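Local atomic coordinates of uncharacterized protein (Actinomyces odontolyticus, PDB entry 4MJG), a protein that is of unknown function, belongs to the DUF4853 family and probably begins life as a lipoprotein precursor. Residues V34-E39 and E81-E86; V95-Q100 and A105-Q110. One frame throughout, in Å; residues are numbered along the deposited sequence.

Interaction 1: V34-E39 and E81-E86; sequences VPVAAE and EKLVTE
Two helices lying on one face of the antiparallel sheet, 34-40 and 77-86, meet here, with L83 reaching across to P35, V36 and E39. Their short segments run at 135° to each other and their axes stay 10.6 Å apart, a wide spacing for a direct helix pair. Leucine, long and branched, suits this spacing. L83 fills it: CG stands anti to the backbone N (chi1 177°), which extends the isobutyl group toward the facing helix. Its methyl CD2 settles over the backbone of helix 34-40, 3.9 Å from V36 CA, and is also 3.9 Å from E39 CB, the aliphatic base of a glutamate whose chain bends at chi2. P35 suits the first helical turn, where its missing N-H costs no bond, while its O accepts from E39 N at 2.7 Å and so is satisfied within the helix. Beyond the pair, M75 touches both E39 and L83, and F121 of strand 118-123 lies under V36 and V84. The two L83 methyls part company: CD1 faces P35 CB at 4.5 Å, and CD2 meets V36 CG2 at 4.1 Å.

Interaction 2: V95-Q100 and A105-Q110; sequences VQVDKQ and ATRGIQ
D98 is gripped by R107 through its backbone and by G108 and Q110 through its carboxylate. Extended from CG to NE, with CG opposite the backbone N (chi1 -163°), R107 brings its guanidinium side-on to D98 O, NE and NH2 each 3.0 Å away; the oxygen lies 3° out of the guanidinium plane, while NH2 sits in the carbonyl plane and NE above it. At the carboxylate of D98, G108 N gives its hydrogen to OD2 at 2.9 Å, arriving from above its plane. D98 OD1 takes Q110 NE2 at 3.2 Å, which also serves E120 OE2 on the next strand. This polar cluster closes the edge beta hairpin of strands 92-97 and 107-113. Backbone bonds continue the pairing: D98 N to G108 O at 2.9 Å, then the hydrogen-bonded pair, with Q96 N to Q110 O at 2.9 Å and Q110 N to Q96 O at 2.7 Å. A leucine in place of R107 would probably leave D98 O without these two donors and the turn freer to shift. Branched residues suit the face of V97 and I109, away from Q96 and Q110, where I109 CG2 packs against V95 CG1 at 3.9 Å.

How the interactions relate
Of the elements in these contacts, helix 34-40 comes first from the N terminus; the chain then lays down strands 44-55 and 62-73 before helix 77-86 returns to meet it, so interaction 1 closes a loop of 41 residues. Interaction 2 follows in series, a local closure over only four residues, and the two neither nest nor cross. Helix 77-86 joins them: past the face it turns to 34-39, E81 and V84 pack on the hairpin, with E81 CA 3.7 Å from I109 CD1 and V84 CG1 3.9 Å from I109 CG2. I109 is thus also part of the surface on which that helix packs. Helix 34-40, in turn, touches strand 118-123 through V36 and F121.

Interaction 1: V34-E39 and E81-E86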
ATOM      1  N   VAL A  34       0.864  -5.055  -8.219  1.00 62.71           N
ATOM      2  CA  VAL A  34       1.391  -5.969  -9.238  1.00 68.75           C
ATOM      3  C   VAL A  34       1.021  -5.560 -10.672  1.00 75.10           C
ATOM      4  O   VAL A  34       1.907  -5.462 -11.522  1.00 82.04           O
ATOM      5  CB  VAL A  34       0.961  -7.430  -8.969  1.00 69.88           C
ATOM      6  CG1 VAL A  34       1.359  -8.330 -10.131  1.00 73.12           C
ATOM      7  CG2 VAL A  34       1.576  -7.926  -7.668  1.00 72.99           C
ATOM      8  N   PRO A  35      -0.274  -5.307 -10.946  1.00 73.09           N
ATOM      9  CA  PRO A  35      -0.629  -4.861 -12.295  1.00 73.57           C
ATOM     10  C   PRO A  35       0.166  -3.643 -12.785  1.00 76.82           C
ATOM     11  O   PRO A  35       0.455  -3.538 -13.980  1.00 84.27           O
ATOM     12  CB  PRO A  35      -2.114  -4.510 -12.172  1.00 72.10           C
ATOM     13  CG  PRO A  35      -2.605  -5.354 -11.051  1.00 72.22           C
ATOM     14  CD  PRO A  35      -1.463  -5.453 -10.086  1.00 70.43           C
ATOM     15  N   VAL A  36       0.516  -2.738 -11.873  1.00 72.07           N
ATOM     16  CA  VAL A  36       1.267  -1.530 -12.232  1.00 71.45           C
ATOM     17  C   VAL A  36       2.660  -1.889 -12.757  1.00 73.60           C
ATOM     18  O   VAL A  36       3.151  -1.276 -13.705  1.00 78.06           O
ATOM     19  CB  VAL A  36       1.377  -0.553 -11.038  1.00 65.62           C
ATOM     20  CG1 VAL A  36       2.223   0.660 -11.401  1.00 63.78           C
ATOM     21  CG2 VAL A  36      -0.009  -0.117 -10.581  1.00 63.86           C
ATOM     22  N   ALA A  37       3.293  -2.879 -12.134  1.00 76.64           N
ATOM     23  CA  ALA A  37       4.580  -3.389 -12.610  1.00 81.08           C
ATOM     24  C   ALA A  37       4.401  -4.252 -13.858  1.00 81.66           C
ATOM     25  O   ALA A  37       5.243  -4.233 -14.759  1.00 80.60           O
ATOM     26  CB  ALA A  37       5.274  -4.185 -11.515  1.00 77.54           C
ATOM     27  N   ALA A  38       3.305  -5.008 -13.903  1.00 76.20           N
ATOM     28  CA  ALA A  38       3.001  -5.858 -15.055  1.00 82.65           C
ATOM     29  C   ALA A  38       2.742  -5.028 -16.315  1.00 86.09           C
ATOM     30  O   ALA A  38       3.264  -5.341 -17.385  1.00 79.97           O
ATOM     31  CB  ALA A  38       1.806  -6.751 -14.755  1.00 81.15           C
ATOM     32  N   GLU A  39       1.953  -3.964 -16.170  1.00 94.59           N
ATOM     33  CA  GLU A  39       1.613  -3.068 -17.281  1.00100.02           C
ATOM     34  C   GLU A  39       2.844  -2.340 -17.816  1.00 98.27           C
ATOM     35  O   GLU A  39       2.923  -2.037 -19.009  1.00102.44           O
ATOM     36  CB  GLU A  39       0.555  -2.045 -16.844  1.00110.32           C
ATOM     37  CG  GLU A  39      -0.090  -1.252 -17.978  1.00117.83           C
ATOM     38  CD  GLU A  39      -0.958  -2.101 -18.892  1.00125.18           C
ATOM     39  OE1 GLU A  39      -1.350  -3.220 -18.499  1.00115.74           O
ATOM     40  OE2 GLU A  39      -1.258  -1.638 -20.012  1.00143.09           O
ATOM     41  N   GLU A  81      -4.722   6.096 -14.435  1.00 79.55           N
ATOM     42  CA  GLU A  81      -6.124   6.207 -14.026  1.00 80.21           C
ATOM     43  C   GLU A  81      -6.974   5.157 -14.729  1.00 82.00           C
ATOM     44  O   GLU A  81      -7.833   4.528 -14.112  1.00 82.54           O
ATOM     45  CB  GLU A  81      -6.663   7.610 -14.320  1.00 84.85           C
ATOM     46  CG  GLU A  81      -8.087   7.851 -13.835  1.00 87.43           C
ATOM     47  CD  GLU A  81      -8.527   9.299 -13.980  1.00 94.74           C
ATOM     48  OE1 GLU A  81      -7.690  10.168 -14.313  1.00 97.55           O
ATOM     49  OE2 GLU A  81      -9.724   9.573 -13.755  1.00101.79           O
ATOM     50  N   LYS A  82      -6.720   4.971 -16.020  1.00 84.64           N
ATOM     51  CA  LYS A  82      -7.341   3.896 -16.788  1.00 95.79           C
ATOM     52  C   LYS A  82      -7.084   2.545 -16.112  1.00 93.98           C
ATOM     53  O   LYS A  82      -8.018   1.779 -15.860  1.00 87.95           O
ATOM     54  CB  LYS A  82      -6.788   3.892 -18.219  1.00101.62           C
ATOM     55  CG  LYS A  82      -7.334   2.802 -19.132  1.00108.52           C
ATOM     56  CD  LYS A  82      -6.525   2.712 -20.419  1.00111.05           C
ATOM     57  CE  LYS A  82      -7.032   1.603 -21.326  1.00107.00           C
ATOM     58  NZ  LYS A  82      -8.398   1.883 -21.843  1.00109.15           N
ATOM     59  N   LEU A  83      -5.814   2.271 -15.816  1.00 87.31           N
ATOM     60  CA  LEU A  83      -5.410   1.003 -15.217  1.00 88.40           C
ATOM     61  C   LEU A  83      -6.056   0.793 -13.857  1.00 87.13           C
ATOM     62  O   LEU A  83      -6.676  -0.240 -13.617  1.00 93.83           O
ATOM     63  CB  LEU A  83      -3.884   0.932 -15.075  1.00 90.80           C
ATOM     64  CG  LEU A  83      -3.301  -0.316 -14.400  1.00 91.53           C
ATOM     65  CD1 LEU A  83      -3.677  -1.575 -15.168  1.00100.09           C
ATOM     66  CD2 LEU A  83      -1.793  -0.199 -14.276  1.00 86.77           C
ATOM     67  N   VAL A  84      -5.907   1.772 -12.972  1.00 81.40           N
ATOM     68  CA  VAL A  84      -6.413   1.650 -11.605  1.00 75.46           C
ATOM     69  C   VAL A  84      -7.924   1.434 -11.599  1.00 80.22           C
ATOM     70  O   VAL A  84      -8.432   0.614 -10.830  1.00 79.58           O
ATOM     71  CB  VAL A  84      -6.053   2.885 -10.748  1.00 73.09           C
ATOM     72  CG1 VAL A  84      -6.775   2.856  -9.408  1.00 68.73           C
ATOM     73  CG2 VAL A  84      -4.551   2.944 -10.521  1.00 76.36           C
ATOM     74  N   THR A  85      -8.631   2.158 -12.463  1.00 84.99           N
ATOM     75  CA  THR A  85     -10.088   2.069 -12.536  1.00 94.75           C
ATOM     76  C   THR A  85     -10.537   0.726 -13.116  1.00 98.22           C
ATOM     77  O   THR A  85     -11.398   0.052 -12.550  1.00 99.37           O
ATOM     78  CB  THR A  85     -10.674   3.227 -13.374  1.00 98.81           C
ATOM     79  OG1 THR A  85     -10.238   4.482 -12.834  1.00 86.95           O
ATOM     80  CG2 THR A  85     -12.202   3.181 -13.379  1.00106.28           C
ATOM     81  N   GLU A  86      -9.942   0.340 -14.240  1.00 98.07           N
ATOM     82  CA  GLU A  86     -10.297  -0.897 -14.927  1.00 98.96           C
ATOM     83  C   GLU A  86      -9.897  -2.153 -14.153  1.00 93.33           C
ATOM     84  O   GLU A  86     -10.485  -3.219 -14.340  1.00 93.31           O
ATOM     85  CB  GLU A  86      -9.612  -0.912 -16.296  1.00104.60           C
ATOM     86  CG  GLU A  86     -10.040  -2.027 -17.239  1.00111.32           C
ATOM     87  CD  GLU A  86      -9.481  -1.857 -18.640  1.00116.21           C
ATOM     88  OE1 GLU A  86      -8.453  -1.166 -18.802  1.00108.49           O
ATOM     89  OE2 GLU A  86     -10.074  -2.421 -19.585  1.00133.82           O
TER

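Interaction 2: V95-Q100 and A105-Q110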
ATOM      1  N   VAL A  95     -13.012   5.222  -5.956  1.00 67.52           N
ATOM      2  CA  VAL A  95     -11.734   5.587  -6.561  1.00 70.04           C
ATOM      3  C   VAL A  95     -11.641   7.108  -6.599  1.00 74.13           C
ATOM      4  O   VAL A  95     -12.378   7.762  -7.342  1.00 79.94           O
ATOM      5  CB  VAL A  95     -11.606   5.046  -8.002  1.00 70.81           C
ATOM      6  CG1 VAL A  95     -10.250   5.408  -8.595  1.00 67.14           C
ATOM      7  CG2 VAL A  95     -11.827   3.540  -8.029  1.00 72.68           C
ATOM      8  N   GLN A  96     -10.736   7.668  -5.803  1.00 73.80           N
ATOM      9  CA  GLN A  96     -10.549   9.117  -5.752  1.00 75.57           C
ATOM     10  C   GLN A  96      -9.310   9.529  -6.537  1.00 69.19           C
ATOM     11  O   GLN A  96      -8.253   8.918  -6.404  1.00 65.20           O
ATOM     12  CB  GLN A  96     -10.428   9.583  -4.309  1.00 79.77           C
ATOM     13  CG  GLN A  96     -11.716   9.440  -3.520  1.00 87.52           C
ATOM     14  CD  GLN A  96     -11.576   9.934  -2.095  1.00 94.54           C
ATOM     15  OE1 GLN A  96     -10.465  10.090  -1.586  1.00 97.49           O
ATOM     16  NE2 GLN A  96     -12.705  10.185  -1.442  1.00101.96           N
ATOM     17  N   VAL A  97      -9.459  10.567  -7.355  1.00 68.44           N
ATOM     18  CA  VAL A  97      -8.388  11.062  -8.212  1.00 67.93           C
ATOM     19  C   VAL A  97      -8.074  12.508  -7.819  1.00 69.19           C
ATOM     20  O   VAL A  97      -8.967  13.357  -7.809  1.00 67.54           O
ATOM     21  CB  VAL A  97      -8.805  10.996  -9.697  1.00 65.92           C
ATOM     22  CG1 VAL A  97      -7.656  11.414 -10.603  1.00 67.26           C
ATOM     23  CG2 VAL A  97      -9.287   9.592 -10.055  1.00 64.15           C
ATOM     24  N   ASP A  98      -6.812  12.780  -7.485  1.00 67.35           N
ATOM     25  CA  ASP A  98      -6.393  14.128  -7.097  1.00 69.79           C
ATOM     26  C   ASP A  98      -6.714  15.117  -8.202  1.00 74.06           C
ATOM     27  O   ASP A  98      -6.454  14.853  -9.378  1.00 72.59           O
ATOM     28  CB  ASP A  98      -4.890  14.188  -6.795  1.00 68.49           C
ATOM     29  CG  ASP A  98      -4.527  13.566  -5.460  1.00 63.82           C
ATOM     30  OD1 ASP A  98      -5.434  13.108  -4.739  1.00 64.23           O
ATOM     31  OD2 ASP A  98      -3.320  13.541  -5.137  1.00 62.27           O
ATOM     32  N   LYS A  99      -7.273  16.255  -7.808  1.00 78.81           N
ATOM     33  CA  LYS A  99      -7.708  17.276  -8.755  1.00 86.37           C
ATOM     34  C   LYS A  99      -6.528  18.023  -9.378  1.00 79.42           C
ATOM     35  O   LYS A  99      -6.659  18.568 -10.470  1.00 83.73           O
ATOM     36  CB  LYS A  99      -8.708  18.227  -8.089  1.00101.40           C
ATOM     37  CG  LYS A  99     -10.000  17.524  -7.696  1.00115.35           C
ATOM     38  CD  LYS A  99     -11.035  18.476  -7.116  1.00122.25           C
ATOM     39  CE  LYS A  99     -10.767  18.771  -5.649  1.00118.01           C
ATOM     40  NZ  LYS A  99     -11.828  19.631  -5.063  1.00121.21           N
ATOM     41  N   GLN A 100      -5.370  18.006  -8.719  1.00 75.84           N
ATOM     42  CA  GLN A 100      -4.192  18.724  -9.214  1.00 78.15           C
ATOM     43  C   GLN A 100      -2.890  18.078  -8.744  1.00 73.32           C
ATOM     44  O   GLN A 100      -2.882  17.356  -7.753  1.00 66.92           O
ATOM     45  CB  GLN A 100      -4.257  20.173  -8.739  1.00 84.05           C
ATOM     46  CG  GLN A 100      -3.193  21.092  -9.318  1.00 89.21           C
ATOM     47  CD  GLN A 100      -3.455  22.550  -9.005  1.00102.45           C
ATOM     48  OE1 GLN A 100      -4.379  22.883  -8.260  1.00114.28           O
ATOM     49  NE2 GLN A 100      -2.640  23.432  -9.573  1.00115.03           N
ATOM     50  N   ALA A 105       5.490  17.776  -7.588  1.00 63.85           N
ATOM     51  CA  ALA A 105       5.265  17.187  -8.908  1.00 59.83           C
ATOM     52  C   ALA A 105       4.716  15.754  -8.821  1.00 56.88           C
ATOM     53  O   ALA A 105       5.017  14.915  -9.670  1.00 55.85           O
ATOM     54  CB  ALA A 105       6.534  17.234  -9.750  1.00 59.24           C
ATOM     55  N   THR A 106       3.899  15.485  -7.804  1.00 52.82           N
ATOM     56  CA  THR A 106       3.262  14.176  -7.657  1.00 59.24           C
ATOM     57  C   THR A 106       1.747  14.314  -7.681  1.00 56.26           C
ATOM     58  O   THR A 106       1.204  15.302  -7.188  1.00 57.20           O
ATOM     59  CB  THR A 106       3.666  13.469  -6.345  1.00 60.59           C
ATOM     60  OG1 THR A 106       3.106  14.169  -5.228  1.00 67.93           O
ATOM     61  CG2 THR A 106       5.187  13.395  -6.199  1.00 54.68           C
ATOM     62  N   ARG A 107       1.071  13.326  -8.266  1.00 55.92           N
ATOM     63  CA  ARG A 107      -0.394  13.306  -8.321  1.00 57.36           C
ATOM     64  C   ARG A 107      -0.887  11.945  -7.911  1.00 57.22           C
ATOM     65  O   ARG A 107      -0.409  10.931  -8.423  1.00 62.39           O
ATOM     66  CB  ARG A 107      -0.895  13.616  -9.728  1.00 62.33           C
ATOM     67  CG  ARG A 107      -2.363  14.002  -9.781  1.00 62.32           C
ATOM     68  CD  ARG A 107      -2.787  14.345 -11.199  1.00 63.58           C
ATOM     69  NE  ARG A 107      -4.200  14.684 -11.279  1.00 61.72           N
ATOM     70  CZ  ARG A 107      -4.845  14.948 -12.411  1.00 67.68           C
ATOM     71  NH1 ARG A 107      -4.209  14.910 -13.580  1.00 71.99           N
ATOM     72  NH2 ARG A 107      -6.137  15.244 -12.373  1.00 68.29           N
ATOM     73  N   GLY A 108      -1.858  11.928  -7.005  1.00 54.68           N
ATOM     74  CA  GLY A 108      -2.303  10.688  -6.392  1.00 58.63           C
ATOM     75  C   GLY A 108      -3.639  10.172  -6.888  1.00 61.81           C
ATOM     76  O   GLY A 108      -4.524  10.948  -7.254  1.00 63.71           O
ATOM     77  N   ILE A 109      -3.767   8.847  -6.913  1.00 57.84           N
ATOM     78  CA  ILE A 109      -5.059   8.185  -7.038  1.00 57.66           C
ATOM     79  C   ILE A 109      -5.215   7.305  -5.804  1.00 61.41           C
ATOM     80  O   ILE A 109      -4.305   6.545  -5.458  1.00 55.52           O
ATOM     81  CB  ILE A 109      -5.159   7.318  -8.303  1.00 59.83           C
ATOM     82  CG1 ILE A 109      -4.962   8.183  -9.550  1.00 61.69           C
ATOM     83  CG2 ILE A 109      -6.513   6.613  -8.365  1.00 60.46           C
ATOM     84  CD1 ILE A 109      -4.793   7.386 -10.822  1.00 63.26           C
ATOM     85  N   GLN A 110      -6.363   7.419  -5.144  1.00 59.72           N
ATOM     86  CA  GLN A 110      -6.622   6.678  -3.926  1.00 57.65           C
ATOM     87  C   GLN A 110      -7.690   5.626  -4.164  1.00 60.80           C
ATOM     88  O   GLN A 110      -8.643   5.852  -4.914  1.00 70.93           O
ATOM     89  CB  GLN A 110      -7.089   7.622  -2.818  1.00 61.56           C
ATOM     90  CG  GLN A 110      -6.056   8.647  -2.386  1.00 61.06           C
ATOM     91  CD  GLN A 110      -6.008   9.843  -3.305  1.00 67.24           C
ATOM     92  OE1 GLN A 110      -7.035  10.490  -3.552  1.00 78.11           O
ATOM     93  NE2 GLN A 110      -4.814  10.153  -3.816  1.00 65.54           N
TER